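Local coordinates for hydroxyethylphosphonate dioxygenase (Streptomyces albus, PDB 6B9R), which probably catalyses the iron-dependent oxidative carbon-carbon cleavage of 2-hydroxyethylphosphonate to hydroxymethylphosphonate with dioxygen, at residues I101-G104 and Y108-Y111; R112-S117 and Y122-I127; Y163-R166 and S171-V174. All coordinates share one frame; numbering follows the deposited sequence.

Interaction 1 of 3, residues I101-G104 and Y108-Y111; sequences IERG and YYEY. With 2HE ((2-hydroxyethyl)phosphonic acid), chain F.
Ile101 O takes two backbone N-H groups from consecutive tyrosines: Tyr108 N lies 2.9 Å from Ile101 O, and Tyr109 N, more distant, is 3.3 Å from the same Ile101 O. In return Ile101 N donates to Tyr109 O at 3.0 Å. The side chains are closely packed on the face that carries Ile101, Tyr109 and Tyr111. There CD1 of Ile101 meets CE1 of Tyr111 at 3.6 Å, approaching the ring at a slant. With CG beside the backbone N (chi1 -64°) and the chain extended to NE, Arg103 runs across Tyr108, CD over one face of its ring, and carries the guanidinium to the edge of the Tyr109 ring. CE2 of Tyr109 sits over one guanidinium face, 3.6 Å from Arg103 NH2, with the two planes steeply inclined at 72°.

Two residues of one strand opposite a single residue of the other define a classic beta bulge, here in the antiparallel hairpin of strands 99-103 and 106-113. The hairpin supplies part of the phosphonate pocket. Arg103 NH2 donates to O1 of the ligand at 2.8 Å, the bond nearly straight at 164° and in the guanidinium plane, while Tyr111 OH makes a very short bond of 2.5 Å to ligand O2. Water 1 joins Arg103 NH1, Tyr109 OH and ligand O1, and water 2 joins Arg103 NH2 to Tyr111 OH. Tyr109 OH also bonds Phe192 N, and Tyr108 OH bonds Ser191. Lys29 and Trp449 of the second subunit bind the ligand too.

The other face is loose by comparison: Glu102 and Glu110 both project away from the opposing strand. Glu102 is exposed and loses almost no surface to the contact, whereas the carboxylate of Glu110 turns to Arg112 and Ser98.

Interaction 2 of 3, residues R112-S117 and Y122-I127; sequences RDTAMS and YRPEWI
Arg112 and Trp126 bury about 100 Å² each, more than any other residue of this contact, and they do so by lying side by side and pointing the same way. The Arg112 guanidinium lies flat over the six-membered ring of Trp126, planes 10° apart, with Arg112 CZ 4.0 Å from the ring centroid: a stacked cation-pi pair. CG and CD of Arg112 rest on Trp126 CE3, so the aliphatic part of the chain is covered as well as its charge. Trp126 CG stands anti to its own backbone N (chi1 175°), which turns the indole along the arginine. Glu110 forms a salt bridge with Arg112 NE. Beneath the stack the backbones are joined twice, Arg112 N to Trp126 O at 2.8 Å and Trp126 N to Arg112 O at 2.9 Å.

Met116 is the third large contributor. Its CG is pressed against CD of Pro124 at 3.2 Å, tighter than usual van der Waals contact, while SD passes over toward CD of Arg123. Pro124 O is gripped twice by Thr114, from Thr114 N at 3.2 Å and from Thr114 OG1 at 2.8 Å. The hydroxyl donor stands 61° out of the carbonyl plane; Tyr366 OH is a further partner of Thr114 OG1. Ala115 O, buried beside CG of Pro124 at 3.3 Å, has no polar partner in the model.

On the sheet face opposite Arg112 and Trp126, Asp113 OD1 and Glu125 OE2 are 2.6 Å apart; two oxygens so close suggest that one of the acids probably holds a proton. Arg99 bridges to both, and Arg30 of the second subunit reaches Asp113 OD2. Such paired antiparallel strands, 106-113 and 123-129, form a beta hairpin within a sheet of the cupin-type barrel expected of this dioxygenase family.

Interaction 3 of 3, residues Y163-R166 and S171-V174; sequences YYFR and SHCV
Arg166 NE donates to Ser171 OG at 2.7 Å, with an N-H...O angle of 165° and the hydroxyl oxygen close to the guanidinium plane. This bond ties side chains across a non-hydrogen-bonded pair of the antiparallel hairpin 161-167/170-175. Trp145 adds a cation-pi partner to the same arginine. Further along that face, Cys173 SG comes obliquely to the Tyr164 ring, 3.5 Å from Tyr164 CE2, in a sulfur-aromatic contact; the Tyr164 hydroxyl itself bonds Thr193.

The other face is built round Phe165. Its CG lies between the backbone N and the carbonyl carbon (chi1 53°), tipping the ring across the neighbouring strand. CB of His172 sits over one ring face, 3.4 Å from Phe165 CZ, as a CH-pi contact, while Val174 CG2 touches the edge at 3.6 Å from Phe165 CE1. The imidazole is nearly parallel to the phenyl ring, 9° apart, but slid so far that they barely overlap. Replacing Phe165 with an alanine would probably leave His172 CB and Val174 CG2 without the ring they pack on, opening a gap between them and strand 161-167.

Paired backbone bonds at Tyr163-Val174 and Phe165-His172 hold the register. Strand 161-167 is the middle of three, flanked by 170-175 and by 190-194, while Val307 of strand 307-310 packs on Tyr163 and Phe165.

Overall arrangement
Interactions 1 and 2 are consecutive parts of one sheet, sharing strand 106-113; their centres are about 17 Å apart and they touch, with Tyr111 CD2 3.6 Å from Ile127 CD1. Both also meet the second subunit. Arg103, Tyr109 and Tyr111 from interaction 1 and Ile127 from interaction 2 line the 2-hydroxyethylphosphonate pocket, whose iron is bound by His149, Gln153 and His190. Interaction 3 belongs to a separate three-stranded sheet, its centre about 18 Å from that of interaction 1 and about 23 Å from that of interaction 2, without touching either. The Tyr163 side chain nevertheless comes within about 7 Å of both ligand and iron, packing on His190.

Interaction 1 of 3, residues I101-G104 and Y108-Y111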
loop_
_atom_site.group_PDB
_atom_site.type_symbol
_atom_site.label_atom_id
_atom_site.label_comp_id
_atom_site.label_asym_id
_atom_site.label_seq_id
_atom_site.Cartn_x
_atom_site.Cartn_y
_atom_site.Cartn_z
ATOM N N ILE A 101 -13.831 19.246 25.318
ATOM C CA ILE A 101 -14.488 19.938 24.220
ATOM C C ILE A 101 -15.970 20.047 24.538
ATOM O O ILE A 101 -16.604 19.061 24.933
ATOM C CB ILE A 101 -14.255 19.232 22.872
ATOM C CG1 ILE A 101 -12.763 19.269 22.526
ATOM C CG2 ILE A 101 -15.081 19.892 21.773
ATOM C CD1 ILE A 101 -12.442 18.855 21.106
ATOM N N GLU A 102 -16.505 21.254 24.390
ATOM C CA GLU A 102 -17.908 21.523 24.637
ATOM C C GLU A 102 -18.684 21.405 23.337
ATOM O O GLU A 102 -18.180 21.742 22.262
ATOM C CB GLU A 102 -18.096 22.920 25.229
ATOM C CG GLU A 102 -17.206 23.210 26.420
ATOM C CD GLU A 102 -17.766 24.314 27.299
ATOM O OE1 GLU A 102 -17.393 24.373 28.491
ATOM O OE2 GLU A 102 -18.586 25.114 26.801
ATOM N N ARG A 103 -19.907 20.904 23.441
ATOM C CA ARG A 103 -20.829 20.833 22.321
ATOM C C ARG A 103 -22.222 21.123 22.841
ATOM O O ARG A 103 -22.616 20.617 23.896
ATOM C CB ARG A 103 -20.820 19.456 21.644
ATOM C CG ARG A 103 -19.516 19.054 20.978
ATOM C CD ARG A 103 -19.698 17.706 20.306
ATOM N NE ARG A 103 -18.460 17.161 19.751
ATOM C CZ ARG A 103 -18.396 16.000 19.109
ATOM N NH1 ARG A 103 -19.502 15.276 18.954
ATOM N NH2 ARG A 103 -17.236 15.563 18.624
ATOM N N GLY A 104 -22.973 21.920 22.090
ATOM C CA GLY A 104 -24.315 22.252 22.530
ATOM C C GLY A 104 -24.363 23.001 23.842
ATOM O O GLY A 104 -25.307 22.817 24.614
ATOM N N TYR A 108 -18.727 18.147 26.624
ATOM C CA TYR A 108 -19.320 16.970 26.002
ATOM C C TYR A 108 -18.411 15.753 26.048
ATOM O O TYR A 108 -18.879 14.654 26.358
ATOM C CB TYR A 108 -19.710 17.293 24.543
ATOM C CG TYR A 108 -20.732 16.339 23.962
ATOM C CD1 TYR A 108 -22.097 16.586 24.093
ATOM C CD2 TYR A 108 -20.334 15.177 23.308
ATOM C CE1 TYR A 108 -23.038 15.711 23.573
ATOM C CE2 TYR A 108 -21.263 14.294 22.787
ATOM C CZ TYR A 108 -22.616 14.561 22.927
ATOM O OH TYR A 108 -23.543 13.680 22.404
ATOM N N TYR A 109 -17.117 15.927 25.775
ATOM C CA TYR A 109 -16.128 14.862 25.868
ATOM C C TYR A 109 -14.888 15.390 26.577
ATOM O O TYR A 109 -14.551 16.570 26.459
ATOM C CB TYR A 109 -15.669 14.357 24.493
ATOM C CG TYR A 109 -16.695 13.689 23.603
ATOM C CD1 TYR A 109 -17.580 12.737 24.096
ATOM C CD2 TYR A 109 -16.739 13.984 22.246
ATOM C CE1 TYR A 109 -18.495 12.119 23.262
ATOM C CE2 TYR A 109 -17.647 13.374 21.405
ATOM C CZ TYR A 109 -18.523 12.440 21.916
ATOM O OH TYR A 109 -19.424 11.835 21.070
ATOM N N GLU A 110 -14.209 14.514 27.311
ATOM C CA GLU A 110 -12.806 14.721 27.654
ATOM C C GLU A 110 -11.975 13.689 26.914
ATOM O O GLU A 110 -12.228 12.483 27.043
ATOM C CB GLU A 110 -12.531 14.595 29.158
ATOM C CG GLU A 110 -11.037 14.827 29.469
ATOM C CD GLU A 110 -10.634 14.545 30.912
ATOM O OE1 GLU A 110 -11.477 14.069 31.692
ATOM O OE2 GLU A 110 -9.456 14.799 31.253
ATOM N N TYR A 111 -10.992 14.167 26.146
ATOM C CA TYR A 111 -10.083 13.329 25.374
ATOM C C TYR A 111 -8.738 13.203 26.078
ATOM O O TYR A 111 -8.231 14.174 26.648
ATOM C CB TYR A 111 -9.815 13.908 23.984
ATOM C CG TYR A 111 -10.989 14.114 23.063
ATOM C CD1 TYR A 111 -11.736 15.284 23.114
ATOM C CD2 TYR A 111 -11.314 13.166 22.098
ATOM C CE1 TYR A 111 -12.791 15.496 22.248
ATOM C CE2 TYR A 111 -12.375 13.367 21.226
ATOM C CZ TYR A 111 -13.108 14.537 21.309
ATOM O OH TYR A 111 -14.153 14.752 20.442
HETATM O O3 2HE F . -15.027 11.222 16.972
HETATM P P 2HE F . -15.511 12.073 18.091
HETATM O O1 2HE F . -16.763 12.965 17.613
HETATM O O2 2HE F . -14.340 13.037 18.650
HETATM C CA 2HE F . -16.034 10.921 19.382
HETATM C CB 2HE F . -15.026 9.775 19.397
HETATM O O4 2HE F . -15.255 8.856 18.316
HETATM O O HOH W 1 -19.055 12.431 18.300
HETATM O O HOH W 2 -15.290 17.103 20.093
#

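Interaction 2 of 3, residues R112-S117 and Y122-I127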
loop_
_atom_site.group_PDB
_atom_site.type_symbol
_atom_site.label_atom_id
_atom_site.label_comp_id
_atom_site.label_asym_id
_atom_site.label_seq_id
_atom_site.Cartn_x
_atom_site.Cartn_y
_atom_site.Cartn_z
ATOM N N ARG A 112 -8.143 12.014 25.996
ATOM C CA ARG A 112 -6.781 11.782 26.469
ATOM C C ARG A 112 -6.059 10.902 25.459
ATOM O O ARG A 112 -6.597 9.867 25.048
ATOM C CB ARG A 112 -6.778 11.113 27.859
ATOM C CG ARG A 112 -7.312 12.007 28.970
ATOM C CD ARG A 112 -7.234 11.332 30.331
ATOM N NE ARG A 112 -8.006 12.062 31.329
ATOM C CZ ARG A 112 -8.392 11.546 32.493
ATOM N NH1 ARG A 112 -8.078 10.294 32.809
ATOM N NH2 ARG A 112 -9.100 12.284 33.338
ATOM N N ASP A 113 -4.851 11.305 25.056
ATOM C CA ASP A 113 -4.039 10.432 24.219
ATOM C C ASP A 113 -3.635 9.182 24.977
ATOM O O ASP A 113 -3.385 9.217 26.187
ATOM C CB ASP A 113 -2.749 11.117 23.766
ATOM C CG ASP A 113 -2.990 12.344 22.927
ATOM O OD1 ASP A 113 -4.075 12.479 22.339
ATOM O OD2 ASP A 113 -2.074 13.176 22.872
ATOM N N THR A 114 -3.521 8.079 24.239
ATOM C CA THR A 114 -2.821 6.885 24.693
ATOM C C THR A 114 -1.716 6.557 23.679
ATOM O O THR A 114 -1.428 7.352 22.776
ATOM C CB THR A 114 -3.804 5.730 24.927
ATOM O OG1 THR A 114 -4.497 5.414 23.721
ATOM C CG2 THR A 114 -4.824 6.119 25.984
ATOM N N ALA A 115 -1.084 5.395 23.841
ATOM C CA ALA A 115 0.187 5.131 23.163
ATOM C C ALA A 115 0.051 5.227 21.647
ATOM O O ALA A 115 -0.814 4.586 21.048
ATOM C CB ALA A 115 0.720 3.751 23.555
ATOM N N MET A 116 0.930 6.025 21.035
ATOM C CA MET A 116 0.957 6.256 19.596
ATOM C C MET A 116 2.393 6.192 19.105
ATOM O O MET A 116 3.339 6.218 19.896
ATOM C CB MET A 116 0.389 7.621 19.223
ATOM C CG MET A 116 -1.067 7.704 19.325
ATOM S SD MET A 116 -1.733 9.273 18.793
ATOM C CE MET A 116 -1.691 10.189 20.330
ATOM N N SER A 117 2.551 6.167 17.780
ATOM C CA SER A 117 3.877 6.114 17.181
ATOM C C SER A 117 3.849 6.693 15.774
ATOM O O SER A 117 2.874 6.511 15.038
ATOM C CB SER A 117 4.403 4.675 17.123
ATOM O OG SER A 117 5.612 4.592 16.380
ATOM N N TYR A 122 -2.215 4.314 14.275
ATOM C CA TYR A 122 -3.154 4.428 15.389
ATOM C C TYR A 122 -3.344 5.885 15.768
ATOM O O TYR A 122 -2.377 6.654 15.830
ATOM C CB TYR A 122 -2.656 3.713 16.639
ATOM C CG TYR A 122 -2.530 2.227 16.575
ATOM C CD1 TYR A 122 -3.656 1.405 16.626
ATOM C CD2 TYR A 122 -1.275 1.633 16.543
ATOM C CE1 TYR A 122 -3.524 0.028 16.588
ATOM C CE2 TYR A 122 -1.138 0.269 16.523
ATOM C CZ TYR A 122 -2.260 -0.532 16.545
ATOM O OH TYR A 122 -2.099 -1.900 16.522
ATOM N N ARG A 123 -4.593 6.251 16.048
ATOM C CA ARG A 123 -4.929 7.482 16.768
ATOM C C ARG A 123 -5.870 7.088 17.899
ATOM O O ARG A 123 -7.094 7.265 17.802
ATOM C CB ARG A 123 -5.549 8.527 15.841
ATOM C CG ARG A 123 -4.554 9.080 14.795
ATOM C CD ARG A 123 -3.519 9.981 15.442
ATOM N NE ARG A 123 -2.595 10.570 14.455
ATOM C CZ ARG A 123 -1.496 9.965 14.017
ATOM N NH1 ARG A 123 -1.178 8.767 14.467
ATOM N NH2 ARG A 123 -0.708 10.569 13.136
ATOM N N PRO A 124 -5.329 6.533 18.992
ATOM C CA PRO A 124 -6.185 5.935 20.024
ATOM C C PRO A 124 -6.437 6.876 21.184
ATOM O O PRO A 124 -5.503 7.269 21.892
ATOM C CB PRO A 124 -5.373 4.718 20.466
ATOM C CG PRO A 124 -3.930 5.199 20.343
ATOM C CD PRO A 124 -3.912 6.224 19.227
ATOM N N GLU A 125 -7.697 7.233 21.408
ATOM C CA GLU A 125 -8.047 8.193 22.441
ATOM C C GLU A 125 -8.927 7.515 23.480
ATOM O O GLU A 125 -9.852 6.775 23.132
ATOM C CB GLU A 125 -8.765 9.421 21.849
ATOM C CG GLU A 125 -7.955 10.172 20.792
ATOM C CD GLU A 125 -6.923 11.111 21.391
ATOM O OE1 GLU A 125 -7.323 12.084 22.058
ATOM O OE2 GLU A 125 -5.710 10.871 21.191
ATOM N N TRP A 126 -8.584 7.727 24.746
ATOM C CA TRP A 126 -9.507 7.551 25.853
ATOM C C TRP A 126 -10.460 8.737 25.843
ATOM O O TRP A 126 -10.014 9.882 25.729
ATOM C CB TRP A 126 -8.705 7.486 27.154
ATOM C CG TRP A 126 -9.468 7.415 28.449
ATOM C CD1 TRP A 126 -9.690 6.298 29.207
ATOM C CD2 TRP A 126 -10.062 8.511 29.167
ATOM N NE1 TRP A 126 -10.401 6.630 30.339
ATOM C CE2 TRP A 126 -10.642 7.979 30.338
ATOM C CE3 TRP A 126 -10.176 9.887 28.923
ATOM C CZ2 TRP A 126 -11.322 8.774 31.266
ATOM C CZ3 TRP A 126 -10.847 10.680 29.851
ATOM C CH2 TRP A 126 -11.408 10.119 31.006
ATOM N N ILE A 127 -11.770 8.483 25.922
ATOM C CA ILE A 127 -12.739 9.574 25.837
ATOM C C ILE A 127 -13.866 9.312 26.827
ATOM O O ILE A 127 -14.568 8.302 26.722
ATOM C CB ILE A 127 -13.315 9.757 24.420
ATOM C CG1 ILE A 127 -12.189 9.852 23.374
ATOM C CG2 ILE A 127 -14.199 11.004 24.392
ATOM C CD1 ILE A 127 -12.674 9.887 21.946
HETATM O O HOH W 3 0.230 5.669 15.944
#

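Interaction 3 of 3, residues Y163-R166 and S171-V174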
loop_
_atom_site.group_PDB
_atom_site.type_symbol
_atom_site.label_atom_id
_atom_site.label_comp_id
_atom_site.label_asym_id
_atom_site.label_seq_id
_atom_site.Cartn_x
_atom_site.Cartn_y
_atom_site.Cartn_z
ATOM N N TYR A 163 -24.331 4.558 22.142
ATOM C CA TYR A 163 -23.663 4.715 20.857
ATOM C C TYR A 163 -24.683 5.175 19.821
ATOM O O TYR A 163 -25.709 4.518 19.618
ATOM C CB TYR A 163 -23.012 3.408 20.413
ATOM C CG TYR A 163 -22.276 3.514 19.097
ATOM C CD1 TYR A 163 -21.295 4.476 18.917
ATOM C CD2 TYR A 163 -22.560 2.661 18.038
ATOM C CE1 TYR A 163 -20.613 4.590 17.725
ATOM C CE2 TYR A 163 -21.880 2.784 16.822
ATOM C CZ TYR A 163 -20.912 3.741 16.684
ATOM O OH TYR A 163 -20.232 3.859 15.494
ATOM N N TYR A 164 -24.406 6.303 19.181
ATOM C CA TYR A 164 -25.270 6.866 18.152
ATOM C C TYR A 164 -24.550 6.818 16.816
ATOM O O TYR A 164 -23.354 7.108 16.741
ATOM C CB TYR A 164 -25.645 8.311 18.484
ATOM C CG TYR A 164 -26.264 8.476 19.848
ATOM C CD1 TYR A 164 -25.472 8.544 20.988
ATOM C CD2 TYR A 164 -27.642 8.566 19.996
ATOM C CE1 TYR A 164 -26.037 8.685 22.241
ATOM C CE2 TYR A 164 -28.219 8.706 21.242
ATOM C CZ TYR A 164 -27.412 8.773 22.359
ATOM O OH TYR A 164 -27.981 8.916 23.598
ATOM N N PHE A 165 -25.268 6.443 15.758
ATOM C CA PHE A 165 -24.608 6.315 14.469
ATOM C C PHE A 165 -25.591 6.588 13.343
ATOM O O PHE A 165 -26.790 6.319 13.465
ATOM C CB PHE A 165 -23.948 4.939 14.304
ATOM C CG PHE A 165 -24.864 3.771 14.550
ATOM C CD1 PHE A 165 -25.112 3.325 15.837
ATOM C CD2 PHE A 165 -25.425 3.078 13.488
ATOM C CE1 PHE A 165 -25.928 2.227 16.063
ATOM C CE2 PHE A 165 -26.229 1.983 13.704
ATOM C CZ PHE A 165 -26.487 1.558 14.997
ATOM N N ARG A 166 -25.059 7.138 12.241
ATOM C CA ARG A 166 -25.860 7.592 11.109
ATOM C C ARG A 166 -25.358 6.971 9.814
ATOM O O ARG A 166 -24.153 6.765 9.629
ATOM C CB ARG A 166 -25.831 9.126 10.974
ATOM C CG ARG A 166 -26.911 9.835 11.748
ATOM C CD ARG A 166 -26.670 11.334 11.747
ATOM N NE ARG A 166 -27.634 12.044 12.576
ATOM C CZ ARG A 166 -27.507 13.316 12.937
ATOM N NH1 ARG A 166 -26.446 14.019 12.551
ATOM N NH2 ARG A 166 -28.437 13.882 13.692
ATOM N N SER A 171 -30.757 8.057 11.741
ATOM C CA SER A 171 -30.008 8.065 12.989
ATOM C C SER A 171 -30.411 6.864 13.829
ATOM O O SER A 171 -31.597 6.538 13.937
ATOM C CB SER A 171 -30.264 9.352 13.775
ATOM O OG SER A 171 -29.841 10.487 13.041
ATOM N N HIS A 172 -29.421 6.208 14.422
ATOM C CA HIS A 172 -29.642 5.062 15.287
ATOM C C HIS A 172 -28.994 5.307 16.642
ATOM O O HIS A 172 -28.016 6.056 16.758
ATOM C CB HIS A 172 -29.057 3.773 14.697
ATOM C CG HIS A 172 -29.425 3.530 13.269
ATOM N ND1 HIS A 172 -30.380 2.610 12.893
ATOM C CD2 HIS A 172 -28.951 4.070 12.121
ATOM C CE1 HIS A 172 -30.489 2.603 11.576
ATOM N NE2 HIS A 172 -29.632 3.479 11.083
ATOM N N CYS A 173 -29.536 4.652 17.662
ATOM C CA CYS A 173 -28.937 4.622 18.991
ATOM C C CYS A 173 -28.959 3.191 19.507
ATOM O O CYS A 173 -30.031 2.584 19.623
ATOM C CB CYS A 173 -29.677 5.539 19.967
ATOM S SG CYS A 173 -29.100 5.369 21.674
ATOM N N VAL A 174 -27.786 2.659 19.832
ATOM C CA VAL A 174 -27.699 1.342 20.460
ATOM C C VAL A 174 -27.048 1.503 21.830
ATOM O O VAL A 174 -25.877 1.896 21.915
ATOM C CB VAL A 174 -26.924 0.352 19.574
ATOM C CG1 VAL A 174 -26.673 -0.939 20.315
ATOM C CG2 VAL A 174 -27.688 0.079 18.286
#